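Side-chain contact in predicted flavin-nucleotide-binding protein from COG3576 family structurally related to pyridoxine 5'-phosphate oxidase (Lactobacillus delbrueckii subsp. bulgaricus, PDB 2HTD), which probably binds a flavin nucleotide and may act as an oxidoreductase related to pyridoxamine 5'-phosphate oxidase: residues Gln32-Leu35 with Phe36-Asn39. Numbering follows the deposited sequence.
Sequences QVNL and FKNN
The flat amide of Asn39 meets the backbone carbonyl of Leu35. Asn39 ND2 donates to Leu35 O at 3.1 Å, and the N-H points almost straight at it (162°). The oxygen lies within the amide plane, and ND2 sits on one of its lone pairs. Asn39 CG stands beside its own backbone N (chi1 -64°), which brings the amide back over the last turn. Leu35 CD2 packs against the same ND2 at 3.7 Å. Leu35 O also receives weak bonds from the backbone N of Asn38 and of Asn39, which leaves the side-chain amide as the one firm donor among the three. The ring of Phe36 has an oblique neighbour in Gln32 O, 3.4 Å from CD2. That oxygen also accepts the helical bond from Phe36 N. The ring continues inward to Leu90, Ala92 and Val101. Next to it, Leu35 reaches Thr99 and Val101.

On another side of the helix, the extended chain of Lys37 runs alongside Val33, with CE 3.6 Å from CG1. A water links Lys37 NZ to Asn34 OD1. A second water bridges Asn34 OD1 and Asn38 OD1, donating to both; it lies 2.9 Å from Asn38 OD1. Asn34 OD1 therefore accepts from two waters. Asn38 lays its amide close to Asn34 O, but its own backbone N makes the bond, at 3.0 Å.

Asn39 is the first residue to leave helical geometry. Its side-chain amide bonds back to a last-turn carbonyl where helix 30-38 ends, an amphipathic helix packed on the antiparallel sheet of a fold related to pyridoxamine 5'-phosphate oxidase.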
ATOM      1  N   GLN B  32       3.787  -6.547  16.803  1.00  8.58           N
ATOM      2  CA  GLN B  32       3.421  -5.619  15.706  1.00  8.98           C
ATOM      3  C   GLN B  32       4.308  -4.362  15.660  1.00 10.82           C
ATOM      4  O   GLN B  32       4.669  -3.867  14.592  1.00 10.90           O
ATOM      5  CB  GLN B  32       1.950  -5.221  15.846  1.00  9.60           C
ATOM      6  CG  GLN B  32       1.034  -6.399  15.521  1.00 10.21           C
ATOM      7  CD  GLN B  32      -0.367  -6.234  15.991  1.00 11.24           C
ATOM      8  OE1 GLN B  32      -0.678  -5.345  16.790  1.00 11.22           O
ATOM      9  NE2 GLN B  32      -1.236  -7.140  15.531  1.00 16.32           N
ATOM     10  N   VAL B  33       4.639  -3.867  16.848  1.00 11.20           N
ATOM     11  CA  VAL B  33       5.625  -2.804  16.947  1.00 10.53           C
ATOM     12  C   VAL B  33       6.924  -3.216  16.265  1.00  9.80           C
ATOM     13  O   VAL B  33       7.514  -2.467  15.479  1.00  9.86           O
ATOM     14  CB  VAL B  33       5.907  -2.464  18.428  1.00  9.46           C
ATOM     15  CG1 VAL B  33       7.194  -1.617  18.514  1.00 11.36           C
ATOM     16  CG2 VAL B  33       4.724  -1.737  19.086  1.00 10.66           C
ATOM     17  N   ASN B  34       7.384  -4.425  16.525  1.00  9.52           N
ATOM     18  CA  ASN B  34       8.624  -4.877  15.870  1.00  9.80           C
ATOM     19  C   ASN B  34       8.488  -5.091  14.388  1.00  9.69           C
ATOM     20  O   ASN B  34       9.429  -4.837  13.638  1.00 12.55           O
ATOM     21  CB  ASN B  34       9.143  -6.113  16.567  1.00 10.42           C
ATOM     22  CG  ASN B  34       9.747  -5.780  17.904  1.00 15.76           C
ATOM     23  OD1 ASN B  34      10.280  -4.680  18.091  1.00 15.45           O
ATOM     24  ND2 ASN B  34       9.692  -6.725  18.841  1.00  9.54           N
ATOM     25  N   LEU B  35       7.308  -5.473  13.914  1.00 10.18           N
ATOM     26  CA  LEU B  35       7.104  -5.456  12.457  1.00  8.69           C
ATOM     27  C   LEU B  35       7.344  -4.083  11.812  1.00  9.66           C
ATOM     28  O   LEU B  35       8.019  -3.990  10.786  1.00 11.31           O
ATOM     29  CB  LEU B  35       5.702  -5.943  12.067  1.00 11.35           C
ATOM     30  CG  LEU B  35       5.499  -7.461  12.028  1.00 14.80           C
ATOM     31  CD1 LEU B  35       4.009  -7.819  11.975  1.00 14.02           C
ATOM     32  CD2 LEU B  35       6.204  -8.060  10.813  1.00 15.73           C
ATOM     33  N   PHE B  36       6.754  -3.047  12.431  1.00 12.71           N
ATOM     34  CA  PHE B  36       6.926  -1.682  11.981  1.00 12.09           C
ATOM     35  C   PHE B  36       8.349  -1.200  12.087  1.00 11.35           C
ATOM     36  O   PHE B  36       8.823  -0.517  11.188  1.00 13.69           O
ATOM     37  CB  PHE B  36       5.981  -0.678  12.676  1.00 12.39           C
ATOM     38  CG  PHE B  36       4.601  -0.652  12.094  1.00 10.63           C
ATOM     39  CD1 PHE B  36       4.350  -0.073  10.863  1.00 14.18           C
ATOM     40  CD2 PHE B  36       3.564  -1.264  12.769  1.00 12.76           C
ATOM     41  CE1 PHE B  36       3.069  -0.084  10.332  1.00 13.88           C
ATOM     42  CE2 PHE B  36       2.292  -1.277  12.235  1.00 12.51           C
ATOM     43  CZ  PHE B  36       2.046  -0.679  11.018  1.00 12.43           C
ATOM     44  N   LYS B  37       9.030  -1.591  13.142  1.00 13.17           N
ATOM     45  CA  LYS B  37      10.421  -1.187  13.327  1.00 12.55           C
ATOM     46  C   LYS B  37      11.387  -1.819  12.328  1.00 14.99           C
ATOM     47  O   LYS B  37      12.350  -1.163  11.923  1.00 14.99           O
ATOM     48  CB  LYS B  37      10.882  -1.505  14.747  1.00 13.00           C
ATOM     49  CG  LYS B  37      10.328  -0.578  15.759  1.00 14.63           C
ATOM     50  CD  LYS B  37      10.954  -0.879  17.140  1.00 14.11           C
ATOM     51  CE  LYS B  37      10.399   0.032  18.202  1.00 25.51           C
ATOM     52  NZ  LYS B  37      10.861  -0.350  19.571  1.00 26.87           N
ATOM     53  N   ASN B  38      11.148  -3.081  11.977  1.00 14.01           N
ATOM     54  CA  ASN B  38      12.151  -3.947  11.346  1.00 15.64           C
ATOM     55  C   ASN B  38      11.968  -4.119   9.851  1.00 14.90           C
ATOM     56  O   ASN B  38      12.818  -4.726   9.169  1.00 17.14           O
ATOM     57  CB  ASN B  38      12.119  -5.357  11.968  1.00 18.28           C
ATOM     58  CG  ASN B  38      12.559  -5.376  13.444  1.00 20.13           C
ATOM     59  OD1 ASN B  38      13.081  -4.399  13.979  1.00 26.69           O
ATOM     60  ND2 ASN B  38      12.321  -6.497  14.097  1.00 26.44           N
ATOM     61  N   ASN B  39      10.848  -3.656   9.319  1.00 16.10           N
ATOM     62  CA  ASN B  39      10.565  -3.844   7.899  1.00 14.31           C
ATOM     63  C   ASN B  39      10.257  -2.532   7.209  1.00 14.29           C
ATOM     64  O   ASN B  39       9.893  -1.549   7.839  1.00 17.42           O
ATOM     65  CB  ASN B  39       9.380  -4.813   7.729  1.00 17.41           C
ATOM     66  CG  ASN B  39       9.682  -6.170   8.232  1.00 19.90           C
ATOM     67  OD1 ASN B  39      10.341  -6.963   7.541  1.00 21.47           O
ATOM     68  ND2 ASN B  39       9.253  -6.465   9.483  1.00 15.51           N
TER
HETATM   69  O   HOH W   1      12.960  -4.386  16.876  1.00 40.37           O
HETATM   70  O   HOH W   2      10.168  -2.940  20.292  1.00 40.93           O